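Local structure of EmGH1 (Erythrobacter marinus, 5Z87) at residues L56-A60 / P356-R360; N425-L429 / K573-A577; C483-A487 / S503-D507. The protein probably hydrolyses beta-linked glucosides as a beta-glucosidase of glycoside hydrolase family 3. Residues are numbered along the deposited sequence.

Contact 1 (L56-A60 / P356-R360); sequences LDEMA and PQLVR. With GOL (glycerol), chain H.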
loop_
_atom_site.group_PDB
_atom_site.type_symbol
_atom_site.label_atom_id
_atom_site.label_comp_id
_atom_site.label_asym_id
_atom_site.label_seq_id
_atom_site.Cartn_x
_atom_site.Cartn_y
_atom_site.Cartn_z
ATOM N N LEU A 56 0.596 -44.454 15.664
ATOM C CA LEU A 56 -0.035 -43.273 15.080
ATOM C C LEU A 56 -0.460 -42.279 16.158
ATOM O O LEU A 56 -0.171 -41.078 16.063
ATOM C CB LEU A 56 -1.242 -43.697 14.243
ATOM C CG LEU A 56 -2.180 -42.588 13.765
ATOM C CD1 LEU A 56 -1.436 -41.657 12.836
ATOM C CD2 LEU A 56 -3.395 -43.174 13.064
ATOM N N ASP A 57 -1.152 -42.764 17.194
ATOM C CA ASP A 57 -1.649 -41.884 18.248
ATOM C C ASP A 57 -0.515 -41.236 19.032
ATOM O O ASP A 57 -0.638 -40.080 19.464
ATOM C CB ASP A 57 -2.569 -42.662 19.189
ATOM C CG ASP A 57 -3.899 -43.008 18.547
ATOM O OD1 ASP A 57 -4.129 -42.590 17.396
ATOM O OD2 ASP A 57 -4.720 -43.693 19.193
ATOM N N GLU A 58 0.598 -41.951 19.217
ATOM C CA GLU A 58 1.721 -41.380 19.956
ATOM C C GLU A 58 2.441 -40.310 19.141
ATOM O O GLU A 58 2.847 -39.279 19.686
ATOM C CB GLU A 58 2.688 -42.484 20.373
ATOM C CG GLU A 58 2.074 -43.481 21.372
ATOM C CD GLU A 58 3.038 -44.605 21.701
ATOM O OE1 GLU A 58 3.776 -45.045 20.785
ATOM O OE2 GLU A 58 3.066 -45.032 22.880
ATOM N N MET A 59 2.624 -40.543 17.842
ATOM C CA MET A 59 3.220 -39.518 16.996
ATOM C C MET A 59 2.307 -38.306 16.872
ATOM O O MET A 59 2.772 -37.162 16.932
ATOM C CB MET A 59 3.532 -40.087 15.620
ATOM C CG MET A 59 4.717 -41.011 15.621
ATOM S SD MET A 59 5.132 -41.553 13.961
ATOM C CE MET A 59 3.633 -42.450 13.536
ATOM N N ALA A 60 1.004 -38.541 16.705
ATOM C CA ALA A 60 0.077 -37.432 16.533
ATOM C C ALA A 60 0.067 -36.524 17.751
ATOM O O ALA A 60 -0.102 -35.309 17.615
ATOM C CB ALA A 60 -1.326 -37.957 16.242
ATOM N N PRO A 356 -5.395 -38.142 13.941
ATOM C CA PRO A 356 -5.452 -39.622 13.995
ATOM C C PRO A 356 -6.704 -40.193 13.352
ATOM O O PRO A 356 -6.611 -41.114 12.534
ATOM C CB PRO A 356 -5.385 -39.929 15.503
ATOM C CG PRO A 356 -4.767 -38.717 16.120
ATOM C CD PRO A 356 -5.248 -37.553 15.288
ATOM N N GLN A 357 -7.878 -39.657 13.679
ATOM C CA GLN A 357 -9.094 -40.183 13.066
ATOM C C GLN A 357 -9.119 -39.952 11.560
ATOM O O GLN A 357 -9.690 -40.770 10.826
ATOM C CB GLN A 357 -10.334 -39.577 13.722
ATOM C CG GLN A 357 -11.599 -40.430 13.546
ATOM C CD GLN A 357 -11.333 -41.928 13.745
ATOM O OE1 GLN A 357 -10.909 -42.359 14.821
ATOM N NE2 GLN A 357 -11.556 -42.718 12.692
ATOM N N LEU A 358 -8.503 -38.864 11.073
ATOM C CA LEU A 358 -8.476 -38.636 9.627
ATOM C C LEU A 358 -7.620 -39.678 8.927
ATOM O O LEU A 358 -7.952 -40.126 7.824
ATOM C CB LEU A 358 -7.964 -37.226 9.302
ATOM C CG LEU A 358 -8.923 -36.093 9.673
ATOM C CD1 LEU A 358 -8.175 -34.770 9.817
ATOM C CD2 LEU A 358 -10.067 -35.996 8.649
ATOM N N VAL A 359 -6.496 -40.050 9.541
ATOM C CA VAL A 359 -5.661 -41.114 8.994
ATOM C C VAL A 359 -6.426 -42.430 8.993
ATOM O O VAL A 359 -6.461 -43.152 7.987
ATOM C CB VAL A 359 -4.355 -41.225 9.794
ATOM C CG1 VAL A 359 -3.621 -42.519 9.453
ATOM C CG2 VAL A 359 -3.489 -40.003 9.536
ATOM N N ARG A 360 -7.080 -42.748 10.114
ATOM C CA ARG A 360 -7.813 -44.006 10.197
ATOM C C ARG A 360 -8.999 -44.014 9.238
ATOM O O ARG A 360 -9.290 -45.040 8.615
ATOM C CB ARG A 360 -8.248 -44.266 11.641
ATOM C CG ARG A 360 -7.079 -44.716 12.540
ATOM C CD ARG A 360 -7.548 -45.214 13.900
ATOM N NE ARG A 360 -8.188 -44.143 14.644
ATOM C CZ ARG A 360 -7.569 -43.406 15.562
ATOM N NH1 ARG A 360 -6.295 -43.646 15.848
ATOM N NH2 ARG A 360 -8.224 -42.434 16.196
HETATM C C1 GOL H . -8.203 -39.303 19.219
HETATM O O1 GOL H . -8.732 -39.529 17.932
HETATM C C2 GOL H . -6.734 -39.793 19.168
HETATM O O2 GOL H . -6.622 -41.082 18.640
HETATM C C3 GOL H . -6.218 -39.715 20.627
HETATM O O3 GOL H . -4.929 -40.295 20.611
#

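Contact 2 (N425-L429 / K573-A577); sequences NVLPL and KTTVA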
loop_
_atom_site.group_PDB
_atom_site.type_symbol
_atom_site.label_atom_id
_atom_site.label_comp_id
_atom_site.label_asym_id
_atom_site.label_seq_id
_atom_site.Cartn_x
_atom_site.Cartn_y
_atom_site.Cartn_z
ATOM N N ASN A 425 22.603 23.241 20.031
ATOM C CA ASN A 425 23.419 22.519 21.005
ATOM C C ASN A 425 22.887 22.698 22.429
ATOM O O ASN A 425 23.642 22.894 23.384
ATOM C CB ASN A 425 24.884 22.936 20.897
ATOM C CG ASN A 425 25.551 22.377 19.649
ATOM O OD1 ASN A 425 25.919 21.199 19.596
ATOM N ND2 ASN A 425 25.705 23.219 18.634
ATOM N N VAL A 426 21.565 22.615 22.566
ATOM C CA VAL A 426 20.941 22.619 23.885
ATOM C C VAL A 426 21.463 21.469 24.734
ATOM O O VAL A 426 21.633 21.609 25.951
ATOM C CB VAL A 426 19.415 22.565 23.736
ATOM C CG1 VAL A 426 18.764 22.434 25.085
ATOM C CG2 VAL A 426 18.939 23.812 23.019
ATOM N N LEU A 427 21.754 20.280 24.088
ATOM C CA LEU A 427 22.307 19.140 24.807
ATOM C C LEU A 427 23.799 18.994 24.537
ATOM O O LEU A 427 24.286 19.350 23.463
ATOM C CB LEU A 427 21.590 17.847 24.404
ATOM C CG LEU A 427 20.101 17.840 24.728
ATOM C CD1 LEU A 427 19.463 16.563 24.219
ATOM C CD2 LEU A 427 19.887 18.006 26.238
ATOM N N PRO A 428 24.574 18.488 25.503
ATOM C CA PRO A 428 24.140 18.059 26.836
ATOM C C PRO A 428 23.879 19.208 27.811
ATOM O O PRO A 428 24.588 20.215 27.802
ATOM C CB PRO A 428 25.321 17.229 27.319
ATOM C CG PRO A 428 26.496 17.862 26.660
ATOM C CD PRO A 428 26.010 18.246 25.292
ATOM N N LEU A 429 22.857 19.045 28.645
ATOM C CA LEU A 429 22.719 19.851 29.843
ATOM C C LEU A 429 23.983 19.752 30.703
ATOM O O LEU A 429 24.739 18.779 30.637
ATOM C CB LEU A 429 21.513 19.381 30.646
ATOM C CG LEU A 429 20.209 19.198 29.877
ATOM C CD1 LEU A 429 19.109 18.756 30.830
ATOM C CD2 LEU A 429 19.826 20.480 29.165
ATOM N N LYS A 573 12.040 28.613 28.453
ATOM C CA LYS A 573 13.093 27.968 29.218
ATOM C C LYS A 573 13.835 26.943 28.360
ATOM O O LYS A 573 13.425 26.609 27.247
ATOM C CB LYS A 573 12.514 27.299 30.464
ATOM C CG LYS A 573 11.998 28.282 31.504
ATOM C CD LYS A 573 10.546 27.998 31.852
ATOM C CE LYS A 573 9.971 29.080 32.763
ATOM N NZ LYS A 573 10.844 29.321 33.946
ATOM N N THR A 574 14.957 26.454 28.890
ATOM C CA THR A 574 15.659 25.329 28.286
ATOM C C THR A 574 14.750 24.104 28.274
ATOM O O THR A 574 14.396 23.580 29.337
ATOM C CB THR A 574 16.949 25.043 29.051
ATOM O OG1 THR A 574 17.675 26.264 29.205
ATOM C CG2 THR A 574 17.824 24.042 28.307
ATOM N N THR A 575 14.352 23.654 27.084
ATOM C CA THR A 575 13.376 22.582 26.938
ATOM C C THR A 575 13.896 21.522 25.978
ATOM O O THR A 575 14.329 21.842 24.868
ATOM C CB THR A 575 12.030 23.126 26.442
ATOM O OG1 THR A 575 11.576 24.155 27.327
ATOM C CG2 THR A 575 10.978 22.021 26.400
ATOM N N VAL A 576 13.854 20.260 26.409
ATOM C CA VAL A 576 14.175 19.120 25.564
ATOM C C VAL A 576 13.048 18.104 25.668
ATOM O O VAL A 576 12.316 18.042 26.656
ATOM C CB VAL A 576 15.515 18.467 25.940
ATOM C CG1 VAL A 576 16.615 19.509 25.939
ATOM C CG2 VAL A 576 15.412 17.819 27.297
ATOM N N ALA A 577 12.921 17.291 24.629
ATOM C CA ALA A 577 11.907 16.251 24.592
ATOM C C ALA A 577 12.570 14.882 24.477
ATOM O O ALA A 577 13.578 14.720 23.770
ATOM C CB ALA A 577 10.916 16.488 23.436
#

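Contact 3 (C483-A487 / S503-D507); sequences CAITA and SVQAD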
loop_
_atom_site.group_PDB
_atom_site.type_symbol
_atom_site.label_atom_id
_atom_site.label_comp_id
_atom_site.label_asym_id
_atom_site.label_seq_id
_atom_site.Cartn_x
_atom_site.Cartn_y
_atom_site.Cartn_z
ATOM N N CYS A 483 -0.072 15.759 30.569
ATOM C CA CYS A 483 -1.314 15.244 30.003
ATOM C C CYS A 483 -1.262 13.723 30.046
ATOM O O CYS A 483 -0.203 13.122 30.257
ATOM C CB CYS A 483 -1.542 15.734 28.568
ATOM S SG CYS A 483 -0.364 15.031 27.357
ATOM N N ALA A 484 -2.423 13.110 29.852
ATOM C CA ALA A 484 -2.555 11.666 29.750
ATOM C C ALA A 484 -2.787 11.280 28.295
ATOM O O ALA A 484 -3.429 12.016 27.539
ATOM C CB ALA A 484 -3.710 11.145 30.617
ATOM N N ILE A 485 -2.251 10.121 27.907
ATOM C CA ILE A 485 -2.512 9.546 26.588
ATOM C C ILE A 485 -3.778 8.706 26.679
ATOM O O ILE A 485 -4.769 8.948 25.975
ATOM C CB ILE A 485 -1.311 8.715 26.098
ATOM C CG1 ILE A 485 -0.118 9.632 25.801
ATOM C CG2 ILE A 485 -1.693 7.870 24.885
ATOM C CD1 ILE A 485 1.185 8.902 25.557
ATOM N N THR A 486 -3.764 7.732 27.575
ATOM C CA THR A 486 -4.912 6.877 27.815
ATOM C C THR A 486 -5.467 7.151 29.206
ATOM O O THR A 486 -4.722 7.467 30.137
ATOM C CB THR A 486 -4.523 5.408 27.658
ATOM O OG1 THR A 486 -3.195 5.215 28.166
ATOM C CG2 THR A 486 -4.544 5.041 26.183
ATOM N N ALA A 487 -6.789 7.062 29.333
ATOM C CA ALA A 487 -7.432 7.390 30.597
ATOM C C ALA A 487 -7.151 6.311 31.634
ATOM O O ALA A 487 -7.154 5.115 31.330
ATOM C CB ALA A 487 -8.933 7.569 30.405
ATOM N N SER A 503 -8.880 -0.188 26.708
ATOM C CA SER A 503 -8.270 1.121 26.853
ATOM C C SER A 503 -9.143 2.189 26.201
ATOM O O SER A 503 -9.726 1.974 25.131
ATOM C CB SER A 503 -6.874 1.099 26.233
ATOM O OG SER A 503 -6.291 2.383 26.209
ATOM N N VAL A 504 -9.255 3.340 26.868
ATOM C CA VAL A 504 -9.986 4.494 26.351
ATOM C C VAL A 504 -9.040 5.692 26.283
ATOM O O VAL A 504 -8.112 5.827 27.086
ATOM C CB VAL A 504 -11.235 4.816 27.205
ATOM C CG1 VAL A 504 -11.989 3.544 27.534
ATOM C CG2 VAL A 504 -10.850 5.500 28.479
ATOM N N GLN A 505 -9.261 6.560 25.298
ATOM C CA GLN A 505 -8.384 7.710 25.135
ATOM C C GLN A 505 -8.611 8.728 26.252
ATOM O O GLN A 505 -9.716 8.874 26.773
ATOM C CB GLN A 505 -8.608 8.358 23.771
ATOM C CG GLN A 505 -7.503 9.316 23.367
ATOM C CD GLN A 505 -7.714 9.882 21.978
ATOM O OE1 GLN A 505 -8.574 9.413 21.240
ATOM N NE2 GLN A 505 -6.933 10.896 21.616
ATOM N N ALA A 506 -7.551 9.436 26.620
ATOM C CA ALA A 506 -7.651 10.382 27.722
ATOM C C ALA A 506 -8.571 11.542 27.362
ATOM O O ALA A 506 -8.701 11.924 26.194
ATOM C CB ALA A 506 -6.272 10.910 28.103
ATOM N N ASP A 507 -9.218 12.100 28.388
ATOM C CA ASP A 507 -10.199 13.161 28.169
ATOM C C ASP A 507 -9.499 14.477 27.829
ATOM O O ASP A 507 -8.599 14.903 28.562
ATOM C CB ASP A 507 -11.089 13.332 29.398
ATOM C CG ASP A 507 -12.027 14.515 29.272
ATOM O OD1 ASP A 507 -12.634 14.690 28.196
ATOM O OD2 ASP A 507 -12.154 15.281 30.248
HETATM O O HOH W 1 -4.588 10.955 24.118
#

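Contact 1 (L56-A60 / P356-R360)
Two short surface helices of the TIM-barrel-type N-terminal domain meet here, their axes 10.5 Å apart and running roughly antiparallel at 141°. Leu56 contributes most. Its branched, flexible side chain fills the space between the helices, with CD2 3.7 Å from CG1 of Val359 and 4.0 Å from CG of Arg360, whose aliphatic stem thus adds to the apolar patch. Pro356 is the main counterpart. Its compact ring sits against the small methyl of Ala60, CG to CB 3.5 Å, and in the first turn of helix 355-360 its missing amide hydrogen costs no helical bond. Beyond Val359 and Met59, helix 366-382 backs the pair. The more exposed edge is closed by charge, a long arginine being able to reach an acid on the facing helix. Gln357 holds the guanidinium through OE1, 3.0 Å from Arg360 NH2, and a glycerol, probably from the crystallisation liquor, accepts a bond from NH2 as well. The salt bridge itself joins Arg360 NH1 to Asp57 OD1 at 2.9 Å.

Contact 2 (N425-L429 / K573-A577)
Segment 425-429 is an irregular loop, kinked by the positive phi of Asn425 and by the cis peptide before Pro428, whereas 574-577 begins an extended strand. The nearest CA atoms, those of Val426 and Thr574, are 7.4 Å apart, and no hydrogen bond joins the two segments, so the contact is made by side chains. Val576 is the most covered residue: its CG1 meets CG1 of Val426 at 3.7 Å and CD2 of Leu427 at 3.6 Å. Beta-branched valine suits a strand and presents a compact apolar surface, while the longer leucine reaches in from a backbone whose CB points sideways. Thr574, near the strand's start, adds its methyl, CG2 lying 3.7 Å from Val426 CG1 and 4.2 Å from Leu429 CD2. Thr575 points the other way. In the alpha/beta C-terminal domain, strand 574-580 runs between strands 527-533 and 596-601, and the loop, together with Leu615 of helix 607-615, packs over the Val576 face of that mixed sheet.

Contact 3 (C483-A487 / S503-D507)
The methyl of Ala506 lies over Ala484, with the two CB atoms 3.6 Å apart and Ala506 CB only 3.1 Å from Ala484 O. A larger side chain would hardly fit so close to the backbone, which is why alanine suits both places. A second small apolar pair forms further along, where Ala487 CB approaches Val504 CG2 at 3.4 Å. Between them the backbones are joined by a single antiparallel beta bridge in which Thr486 and Gln505 form a non-hydrogen-bonded pair: Ala506 N donates to Ile485 O and Ala487 N to Val504 O, each at 2.9 Å, and a CA-H...O contact of 3.4 Å runs from Thr486 CA to the same Val504 O. The bridge pins together the two ends of a long excursion between strand 476-480 and helix 508-522 of the C-terminal alpha/beta domain. Asp507 N-caps that helix, its short carboxylate OD2 accepting from Arg510 N. Thr486 turns its hydroxyl to Asp489 and Asn535, leaving CG2 3.2 Å from Ser503 OG. Phe653 of the second subunit packs on Thr486, Ser503 and Gln505, placing the bridge at the dimer interface. A water donates to Ile485 O at 2.7 Å and accepts a weak bond from Gln505 NE2 at 3.4 Å.

Overall arrangement
Contact 1 belongs to the N-terminal domain and contacts 2 and 3 to the C-terminal alpha/beta domain. Contacts 1 and 2 lie on opposite sides of the chain's centre, their centres 67 Å apart; those of contacts 1 and 3 are 51 Å apart. Contacts 2 and 3 are closer, about 12 Å between nearest atoms, and in sequence contact 3 falls wholly between the two segments of contact 2. None of them lines the pocket that holds dithiothreitol, which draws residues such as Asp313 from the first domain and Glu541 from the second. The Ile485 side chain in contact 3 is about 7 Å from a bound magnesium ion, though the contact lies away from the Asp713 and Ile715 metal site.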